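Local coordinates for scavenger receptor with C-type lectin type I (Homo sapiens, PDB 2OX8), which recognises the leukocyte cell-surface glycan Lewis(x) through its C-type lectin carbohydrate-recognition domain, at residues 47-52 against 85-90; 73-78 against 105-110. All blocks are in the same frame, centred on the assembly; numbering follows the deposited sequence.

Contact 1: residues 47-52 against 85-90. With ZN (zinc ion), chain F.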
ATOM      1  N   GLU A  47       4.362  13.658   5.000  1.00 25.84           N
ATOM      2  CA  GLU A  47       4.652  13.408   6.407  1.00 24.68           C
ATOM      3  C   GLU A  47       4.287  11.990   6.788  1.00 24.13           C
ATOM      4  O   GLU A  47       5.020  11.348   7.540  1.00 27.43           O
ATOM      5  CB  GLU A  47       3.893  14.366   7.334  1.00 27.01           C
ATOM      6  CG  GLU A  47       4.235  15.842   7.201  1.00 33.96           C
ATOM      7  CD  GLU A  47       3.354  16.565   6.180  1.00 40.21           C
ATOM      8  OE1 GLU A  47       3.619  16.454   4.958  1.00 40.03           O
ATOM      9  OE2 GLU A  47       2.383  17.237   6.610  1.00 43.82           O
ATOM     10  N   GLU A  48       3.150  11.502   6.293  1.00 20.00           N
ATOM     11  CA  GLU A  48       2.729  10.144   6.597  1.00 17.30           C
ATOM     12  C   GLU A  48       3.721   9.201   5.918  1.00 16.42           C
ATOM     13  O   GLU A  48       4.254   8.292   6.546  1.00 18.25           O
ATOM     14  CB  GLU A  48       1.293   9.882   6.098  1.00 13.81           C
ATOM     15  CG  GLU A  48       0.755   8.483   6.429  1.00 14.65           C
ATOM     16  CD  GLU A  48      -0.653   8.220   5.882  1.00 14.80           C
ATOM     17  OE1 GLU A  48      -1.248   7.168   6.189  1.00 14.93           O
ATOM     18  OE2 GLU A  48      -1.172   9.056   5.139  1.00 15.22           O
ATOM     19  N   GLN A  49       3.984   9.442   4.639  1.00 17.33           N
ATOM     20  CA  GLN A  49       4.932   8.625   3.878  1.00 19.81           C
ATOM     21  C   GLN A  49       6.302   8.564   4.564  1.00 18.72           C
ATOM     22  O   GLN A  49       6.928   7.515   4.599  1.00 19.12           O
ATOM     23  CB  GLN A  49       5.076   9.171   2.448  1.00 18.72           C
ATOM     24  CG  GLN A  49       6.199   8.566   1.633  1.00 18.64           C
ATOM     25  CD  GLN A  49       5.987   7.110   1.306  1.00 21.85           C
ATOM     26  OE1 GLN A  49       5.061   6.752   0.572  1.00 22.54           O
ATOM     27  NE2 GLN A  49       6.849   6.248   1.851  1.00 22.70           N
ATOM     28  N   GLN A  50       6.764   9.675   5.120  1.00 19.13           N
ATOM     29  CA  GLN A  50       8.056   9.661   5.807  1.00 22.29           C
ATOM     30  C   GLN A  50       8.005   8.843   7.100  1.00 21.74           C
ATOM     31  O   GLN A  50       9.004   8.251   7.495  1.00 21.46           O
ATOM     32  CB  GLN A  50       8.523  11.092   6.115  1.00 22.10           C
ATOM     33  CG  GLN A  50       8.667  11.953   4.855  1.00 26.11           C
ATOM     34  CD  GLN A  50       9.206  13.354   5.136  1.00 26.24           C
ATOM     35  OE1 GLN A  50       8.689  14.078   5.995  1.00 24.93           O
ATOM     36  NE2 GLN A  50      10.245  13.742   4.398  1.00 23.64           N
ATOM     37  N   TRP A  51       6.841   8.810   7.751  1.00 21.83           N
ATOM     38  CA  TRP A  51       6.677   8.062   8.998  1.00 21.76           C
ATOM     39  C   TRP A  51       6.618   6.574   8.712  1.00 22.18           C
ATOM     40  O   TRP A  51       7.261   5.772   9.385  1.00 20.13           O
ATOM     41  CB  TRP A  51       5.390   8.462   9.702  1.00 21.83           C
ATOM     42  CG  TRP A  51       5.139   7.668  10.937  1.00 23.88           C
ATOM     43  CD1 TRP A  51       5.731   7.839  12.149  1.00 24.31           C
ATOM     44  CD2 TRP A  51       4.246   6.544  11.082  1.00 26.15           C
ATOM     45  NE1 TRP A  51       5.272   6.899  13.045  1.00 24.22           N
ATOM     46  CE2 TRP A  51       4.361   6.089  12.419  1.00 25.45           C
ATOM     47  CE3 TRP A  51       3.367   5.878  10.216  1.00 22.46           C
ATOM     48  CZ2 TRP A  51       3.628   4.993  12.911  1.00 22.05           C
ATOM     49  CZ3 TRP A  51       2.640   4.787  10.708  1.00 23.65           C
ATOM     50  CH2 TRP A  51       2.779   4.359  12.045  1.00 21.46           C
ATOM     51  N   ILE A  52       5.827   6.217   7.706  1.00 22.67           N
ATOM     52  CA  ILE A  52       5.667   4.829   7.320  1.00 22.20           C
ATOM     53  C   ILE A  52       7.020   4.192   7.031  1.00 25.02           C
ATOM     54  O   ILE A  52       7.266   3.049   7.420  1.00 25.08           O
ATOM     55  CB  ILE A  52       4.732   4.723   6.105  1.00 19.64           C
ATOM     56  CG1 ILE A  52       3.289   4.898   6.575  1.00 19.03           C
ATOM     57  CG2 ILE A  52       4.914   3.392   5.400  1.00 17.25           C
ATOM     58  CD1 ILE A  52       2.250   4.924   5.453  1.00 19.30           C
ATOM     59  N   TYR A  85      -0.995  13.441  -3.451  1.00 27.20           N
ATOM     60  CA  TYR A  85       0.377  13.070  -3.083  1.00 23.95           C
ATOM     61  C   TYR A  85       0.807  11.809  -3.826  1.00 22.36           C
ATOM     62  O   TYR A  85       0.040  10.853  -3.935  1.00 22.27           O
ATOM     63  CB  TYR A  85       0.498  12.789  -1.582  1.00 24.22           C
ATOM     64  CG  TYR A  85       1.897  12.388  -1.172  1.00 24.53           C
ATOM     65  CD1 TYR A  85       2.928  13.336  -1.151  1.00 27.14           C
ATOM     66  CD2 TYR A  85       2.220  11.058  -0.894  1.00 24.32           C
ATOM     67  CE1 TYR A  85       4.240  12.978  -0.878  1.00 25.85           C
ATOM     68  CE2 TYR A  85       3.546  10.678  -0.617  1.00 25.23           C
ATOM     69  CZ  TYR A  85       4.550  11.651  -0.618  1.00 26.71           C
ATOM     70  OH  TYR A  85       5.871  11.319  -0.415  1.00 24.26           O
ATOM     71  N   LYS A  86       2.038  11.801  -4.323  1.00 20.47           N
ATOM     72  CA  LYS A  86       2.532  10.650  -5.066  1.00 20.08           C
ATOM     73  C   LYS A  86       3.992  10.345  -4.778  1.00 19.53           C
ATOM     74  O   LYS A  86       4.818  11.254  -4.723  1.00 15.60           O
ATOM     75  CB  LYS A  86       2.357  10.882  -6.561  1.00 19.44           C
ATOM     76  CG  LYS A  86       0.929  11.125  -6.971  1.00 20.94           C
ATOM     77  CD  LYS A  86       0.824  11.200  -8.470  1.00 25.27           C
ATOM     78  CE  LYS A  86      -0.611  11.395  -8.897  1.00 27.02           C
ATOM     79  NZ  LYS A  86      -0.717  11.355 -10.378  1.00 32.85           N
ATOM     80  N   ASN A  87       4.300   9.060  -4.592  1.00 18.96           N
ATOM     81  CA  ASN A  87       5.671   8.648  -4.315  1.00 19.18           C
ATOM     82  C   ASN A  87       6.079   7.467  -5.198  1.00 20.68           C
ATOM     83  O   ASN A  87       6.673   6.491  -4.738  1.00 22.40           O
ATOM     84  CB  ASN A  87       5.816   8.280  -2.848  1.00 17.98           C
ATOM     85  CG  ASN A  87       7.257   8.115  -2.434  1.00 21.14           C
ATOM     86  OD1 ASN A  87       8.097   8.970  -2.732  1.00 21.22           O
ATOM     87  ND2 ASN A  87       7.557   7.020  -1.737  1.00 19.20           N
ATOM     88  N   TRP A  88       5.771   7.569  -6.479  1.00 20.17           N
ATOM     89  CA  TRP A  88       6.097   6.509  -7.416  1.00 22.75           C
ATOM     90  C   TRP A  88       7.587   6.377  -7.757  1.00 23.76           C
ATOM     91  O   TRP A  88       8.310   7.363  -7.873  1.00 22.04           O
ATOM     92  CB  TRP A  88       5.321   6.723  -8.713  1.00 21.08           C
ATOM     93  CG  TRP A  88       3.869   6.523  -8.586  1.00 18.24           C
ATOM     94  CD1 TRP A  88       2.913   7.476  -8.648  1.00 16.82           C
ATOM     95  CD2 TRP A  88       3.186   5.266  -8.488  1.00 19.51           C
ATOM     96  NE1 TRP A  88       1.671   6.900  -8.611  1.00 18.73           N
ATOM     97  CE2 TRP A  88       1.807   5.542  -8.515  1.00 16.01           C
ATOM     98  CE3 TRP A  88       3.613   3.930  -8.385  1.00 20.59           C
ATOM     99  CZ2 TRP A  88       0.838   4.539  -8.449  1.00 15.99           C
ATOM    100  CZ3 TRP A  88       2.647   2.928  -8.318  1.00 19.41           C
ATOM    101  CH2 TRP A  88       1.270   3.242  -8.351  1.00 17.44           C
ATOM    102  N   LYS A  89       8.029   5.139  -7.930  1.00 27.32           N
ATOM    103  CA  LYS A  89       9.407   4.879  -8.300  1.00 31.66           C
ATOM    104  C   LYS A  89       9.623   5.487  -9.690  1.00 33.24           C
ATOM    105  O   LYS A  89       8.668   5.894 -10.349  1.00 31.27           O
ATOM    106  CB  LYS A  89       9.666   3.367  -8.340  1.00 33.56           C
ATOM    107  CG  LYS A  89      11.122   2.987  -8.544  1.00 34.31           C
ATOM    108  CD  LYS A  89      11.307   1.494  -8.337  1.00 38.38           C
ATOM    109  CE  LYS A  89      12.754   1.075  -8.571  1.00 40.14           C
ATOM    110  NZ  LYS A  89      12.945  -0.398  -8.437  1.00 40.33           N
ATOM    111  N   ALA A  90      10.884   5.522 -10.115  1.00 34.76           N
ATOM    112  CA  ALA A  90      11.326   6.079 -11.398  1.00 35.50           C
ATOM    113  C   ALA A  90      10.406   6.042 -12.625  1.00 35.18           C
ATOM    114  O   ALA A  90      10.053   7.091 -13.165  1.00 37.21           O
ATOM    115  CB  ALA A  90      12.676   5.469 -11.767  1.00 36.41           C
TER
HETATM  116 ZN    ZN F   2      -3.119   6.875   5.615  1.00 22.90          ZN
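Tyr85 reaches from its loop toward helix 46-55 and meets the aliphatic part of Gln49. Its phenol oxygen OH lies 3.4 Å from Gln49 CG, while ring carbon CE2 stands 3.7 Å from Gln49 CB, so the hydroxyl and the ring carbon ortho to it meet the two methylenes, with CB approaching the ring obliquely. The two side chains cross nearly at right angles, and the glutamine amide plane is tilted 31° from the ring.

Two residues on, Asn87 takes up the far end of the same glutamine. Gln49 has CG anti to its backbone N and then bends at chi2 (67°), which turns its amide toward the asparagine. Asn87 ND2 approaches Gln49 CD to 3.4 Å, with the amide planes 42° apart. Gln49 OE1 has a definite donor elsewhere, the indole NE1 of Trp115, so this buried oxygen is satisfied from strand 115-118. Trp115 is the first residue of the Trp-Asn-Asp sequence familiar from C-type lectin domains.

Next comes Trp88, whose ring meets that of Trp115 edge-to-face, and both Asn87 and Lys89 exchange backbone hydrogen bonds with Trp115. The modest interface, 131 Å² in all, therefore has a shared third partner.

One residue before Gln49 on the helix, Glu48 binds a zinc ion through OE1 at 2.0 Å. Its OE2 stays 3.0 Å from that zinc, which makes the carboxylate monodentate; OE2 accepts a hydrogen bond from Asn44 N. Phe42 O and Glu129 also bind this ion.

Gln49 also rests on Ile43, in the loop leading into helix 46-55. Helix 46-55 thus packs by one glutamine against the long loop between strands 76-77 and 106-109, with strand 115-118 bonded to both partners.

Contact 2: residues 73-78 against 105-110. With ZN (zinc ion), chain H.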
ATOM      1  N   ASN A  73      -4.901   2.173 -15.712  1.00 47.21           N
ATOM      2  CA  ASN A  73      -4.149   3.427 -15.650  1.00 45.94           C
ATOM      3  C   ASN A  73      -4.787   4.532 -14.817  1.00 44.31           C
ATOM      4  O   ASN A  73      -4.244   5.634 -14.736  1.00 42.91           O
ATOM      5  CB  ASN A  73      -3.874   3.963 -17.052  1.00 47.57           C
ATOM      6  CG  ASN A  73      -3.347   2.900 -17.983  1.00 50.05           C
ATOM      7  OD1 ASN A  73      -2.442   2.140 -17.629  1.00 51.58           O
ATOM      8  ND2 ASN A  73      -3.907   2.842 -19.190  1.00 51.19           N
ATOM      9  N   GLU A  74      -5.938   4.243 -14.212  1.00 42.76           N
ATOM     10  CA  GLU A  74      -6.642   5.216 -13.366  1.00 42.47           C
ATOM     11  C   GLU A  74      -6.453   4.735 -11.915  1.00 39.85           C
ATOM     12  O   GLU A  74      -7.368   4.166 -11.302  1.00 40.20           O
ATOM     13  CB  GLU A  74      -8.133   5.260 -13.762  1.00 45.29           C
ATOM     14  CG  GLU A  74      -8.951   6.453 -13.231  1.00 49.70           C
ATOM     15  CD  GLU A  74     -10.381   6.486 -13.795  1.00 53.01           C
ATOM     16  OE1 GLU A  74     -11.264   7.173 -13.221  1.00 53.03           O
ATOM     17  OE2 GLU A  74     -10.619   5.823 -14.828  1.00 55.78           O
ATOM     18  N   TRP A  75      -5.252   4.963 -11.383  1.00 35.34           N
ATOM     19  CA  TRP A  75      -4.900   4.519 -10.035  1.00 31.85           C
ATOM     20  C   TRP A  75      -5.673   5.219  -8.948  1.00 30.62           C
ATOM     21  O   TRP A  75      -5.761   6.447  -8.927  1.00 30.87           O
ATOM     22  CB  TRP A  75      -3.378   4.649  -9.798  1.00 28.36           C
ATOM     23  CG  TRP A  75      -2.613   3.689 -10.666  1.00 24.17           C
ATOM     24  CD1 TRP A  75      -2.474   3.759 -12.026  1.00 24.14           C
ATOM     25  CD2 TRP A  75      -2.095   2.403 -10.282  1.00 22.57           C
ATOM     26  NE1 TRP A  75      -1.933   2.595 -12.511  1.00 23.37           N
ATOM     27  CE2 TRP A  75      -1.687   1.746 -11.467  1.00 19.44           C
ATOM     28  CE3 TRP A  75      -1.944   1.741  -9.053  1.00 21.30           C
ATOM     29  CZ2 TRP A  75      -1.143   0.461 -11.465  1.00 17.81           C
ATOM     30  CZ3 TRP A  75      -1.399   0.458  -9.050  1.00 20.88           C
ATOM     31  CH2 TRP A  75      -1.006  -0.168 -10.251  1.00 21.13           C
ATOM     32  N   LYS A  76      -6.234   4.415  -8.048  1.00 29.13           N
ATOM     33  CA  LYS A  76      -7.029   4.919  -6.935  1.00 27.14           C
ATOM     34  C   LYS A  76      -6.825   4.132  -5.649  1.00 25.54           C
ATOM     35  O   LYS A  76      -6.472   2.950  -5.662  1.00 24.16           O
ATOM     36  CB  LYS A  76      -8.520   4.855  -7.273  1.00 29.59           C
ATOM     37  CG  LYS A  76      -8.997   5.728  -8.410  1.00 29.26           C
ATOM     38  CD  LYS A  76     -10.465   5.437  -8.638  1.00 32.50           C
ATOM     39  CE  LYS A  76     -11.028   6.126  -9.866  1.00 34.24           C
ATOM     40  NZ  LYS A  76     -12.306   5.455 -10.253  1.00 36.93           N
ATOM     41  N   TRP A  77      -7.067   4.804  -4.531  1.00 24.40           N
ATOM     42  CA  TRP A  77      -6.968   4.176  -3.229  1.00 21.95           C
ATOM     43  C   TRP A  77      -8.270   3.396  -3.098  1.00 21.73           C
ATOM     44  O   TRP A  77      -9.273   3.796  -3.692  1.00 24.68           O
ATOM     45  CB  TRP A  77      -6.883   5.244  -2.149  1.00 22.41           C
ATOM     46  CG  TRP A  77      -5.635   6.043  -2.196  1.00 23.26           C
ATOM     47  CD1 TRP A  77      -5.527   7.371  -2.469  1.00 26.00           C
ATOM     48  CD2 TRP A  77      -4.309   5.581  -1.905  1.00 22.90           C
ATOM     49  NE1 TRP A  77      -4.213   7.772  -2.360  1.00 26.94           N
ATOM     50  CE2 TRP A  77      -3.446   6.692  -2.017  1.00 21.79           C
ATOM     51  CE3 TRP A  77      -3.769   4.336  -1.558  1.00 23.44           C
ATOM     52  CZ2 TRP A  77      -2.073   6.600  -1.796  1.00 21.86           C
ATOM     53  CZ3 TRP A  77      -2.396   4.245  -1.338  1.00 23.95           C
ATOM     54  CH2 TRP A  77      -1.566   5.372  -1.460  1.00 22.80           C
ATOM     55  N   LEU A  78      -8.272   2.302  -2.340  1.00 19.25           N
ATOM     56  CA  LEU A  78      -9.479   1.483  -2.192  1.00 19.81           C
ATOM     57  C   LEU A  78     -10.770   2.247  -1.822  1.00 20.21           C
ATOM     58  O   LEU A  78     -11.853   1.666  -1.821  1.00 21.54           O
ATOM     59  CB  LEU A  78      -9.247   0.378  -1.154  1.00 16.65           C
ATOM     60  CG  LEU A  78      -8.109  -0.598  -1.417  1.00 15.58           C
ATOM     61  CD1 LEU A  78      -7.864  -1.431  -0.176  1.00 11.01           C
ATOM     62  CD2 LEU A  78      -8.423  -1.462  -2.611  1.00 14.44           C
ATOM     63  N   ASP A 105      -1.522  -4.804 -11.360  1.00 40.84           N
ATOM     64  CA  ASP A 105      -2.452  -3.716 -11.114  1.00 38.05           C
ATOM     65  C   ASP A 105      -2.587  -3.428  -9.620  1.00 38.91           C
ATOM     66  O   ASP A 105      -3.528  -2.766  -9.186  1.00 40.10           O
ATOM     67  CB  ASP A 105      -3.800  -4.093 -11.731  1.00 33.93           C
ATOM     68  CG  ASP A 105      -3.667  -4.554 -13.192  1.00 29.46           C
ATOM     69  OD1 ASP A 105      -3.422  -3.706 -14.061  1.00 17.45           O
ATOM     70  OD2 ASP A 105      -3.790  -5.773 -13.465  1.00 29.38           O
ATOM     71  N   CYS A 106      -1.625  -3.923  -8.841  1.00 39.27           N
ATOM     72  CA  CYS A 106      -1.614  -3.743  -7.391  1.00 38.53           C
ATOM     73  C   CYS A 106      -0.295  -3.127  -6.930  1.00 36.64           C
ATOM     74  O   CYS A 106       0.770  -3.707  -7.137  1.00 36.63           O
ATOM     75  CB  CYS A 106      -1.821  -5.092  -6.697  1.00 41.68           C
ATOM     76  SG  CYS A 106      -3.423  -5.878  -7.076  1.00 47.72           S
ATOM     77  N   ALA A 107      -0.367  -1.959  -6.294  1.00 33.63           N
ATOM     78  CA  ALA A 107       0.834  -1.282  -5.822  1.00 31.32           C
ATOM     79  C   ALA A 107       1.343  -1.733  -4.440  1.00 29.44           C
ATOM     80  O   ALA A 107       0.604  -2.263  -3.611  1.00 27.04           O
ATOM     81  CB  ALA A 107       0.608   0.230  -5.824  1.00 31.75           C
ATOM     82  N   GLY A 108       2.633  -1.511  -4.223  1.00 27.58           N
ATOM     83  CA  GLY A 108       3.269  -1.865  -2.978  1.00 26.17           C
ATOM     84  C   GLY A 108       4.413  -0.898  -2.736  1.00 27.86           C
ATOM     85  O   GLY A 108       4.989  -0.342  -3.678  1.00 25.28           O
ATOM     86  N   LEU A 109       4.727  -0.694  -1.464  1.00 27.48           N
ATOM     87  CA  LEU A 109       5.786   0.204  -1.043  1.00 29.88           C
ATOM     88  C   LEU A 109       7.044  -0.643  -0.951  1.00 31.66           C
ATOM     89  O   LEU A 109       6.975  -1.806  -0.553  1.00 33.30           O
ATOM     90  CB  LEU A 109       5.433   0.761   0.337  1.00 31.68           C
ATOM     91  CG  LEU A 109       6.012   2.036   0.953  1.00 32.16           C
ATOM     92  CD1 LEU A 109       5.627   2.060   2.426  1.00 29.81           C
ATOM     93  CD2 LEU A 109       7.518   2.077   0.830  1.00 35.86           C
ATOM     94  N   ILE A 110       8.186  -0.086  -1.330  1.00 32.31           N
ATOM     95  CA  ILE A 110       9.437  -0.837  -1.231  1.00 33.99           C
ATOM     96  C   ILE A 110      10.363  -0.166  -0.231  1.00 34.76           C
ATOM     97  O   ILE A 110      10.176   1.002   0.105  1.00 35.72           O
ATOM     98  CB  ILE A 110      10.181  -0.923  -2.582  1.00 32.82           C
ATOM     99  CG1 ILE A 110      10.593   0.480  -3.040  1.00 30.35           C
ATOM    100  CG2 ILE A 110       9.307  -1.633  -3.600  1.00 31.76           C
ATOM    101  CD1 ILE A 110      11.178   0.537  -4.433  1.00 29.81           C
TER
HETATM  102 ZN    ZN H   4      -3.353  -1.973 -14.331  1.00 34.38          ZN
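Trp75, just before Lys76, reaches across to the start of strand 106-109, meeting Asp105, Cys106 and Ala107 with the outer atoms of its six-membered ring, CZ3 and CH2. From CB the chain turns so that CG lies beside the backbone N, opposite the carbonyl carbon (chi1 -67°); although the CB bond itself does not aim at 105-110, the six-membered ring is carried there. Going along that ring, CE3 comes first and lies against Trp88, whose ring meets the indole edge-to-face.

CZ3 follows, 3.8 Å from the methyl carbon CB of Ala107, the apolar contact between the two side chains. Ala107 N comes equally close to CZ3, and it sits at the indole edge, in the ring plane. The approach is a contact only; the backbone hydrogen bonds of Ala107 go to Ile64 and Leu66 of strand 62-67, to which Lys76 and Leu78 are bonded through Thr67 and Gly65. Strands 76-77 and 106-109 hence both run antiparallel to strand 62-67, which carries the Trp-Ile-Gly-Leu sequence of the C-type lectin fold, and Trp75 bridges the two across it, with Leu66 touching both Trp75 and Ala107.

The outermost atom, CH2, rests on main chain, 3.7 Å from Asp105 C and 4.1 Å from Cys106 N. Two further links hold this part of the chain. Cys106 forms a disulfide with Cys120. Asp105 OD1 binds a zinc ion at a modelled 1.8 Å, with OD2 3.9 Å from it, so one oxygen does the ligating. Asp68, Glu72 and His100 complete the protein side of this site, whose place is consistent with an auxiliary calcium site of the family; the imidazole of His100 also meets the Trp75 ring, planes about 75° apart.

How the contacts relate
From the N terminus the chain passes 47-52, then 73-78, then 85-90 and last 105-110, so the two contacts cross rather than nest. Contact 1 closes a 32-residue loop running from helix 46-55 through strands 62-67 and 76-77; contact 2 closes one of 26 residues that holds no helix or strand. The two centres lie 13 Å apart, yet the contacts touch directly. Ile52 CG2 packs on Leu109 CD1 at 3.3 Å, linking helix to sheet. Trp88 CH2 lies 4.0 Å from Ala107 CB, and Lys89 CD equally far from Ile110 CD1, bringing loop 85-90 against strand 106-109 and the residue that follows it. Helix, long loop and sheet are thereby tied together.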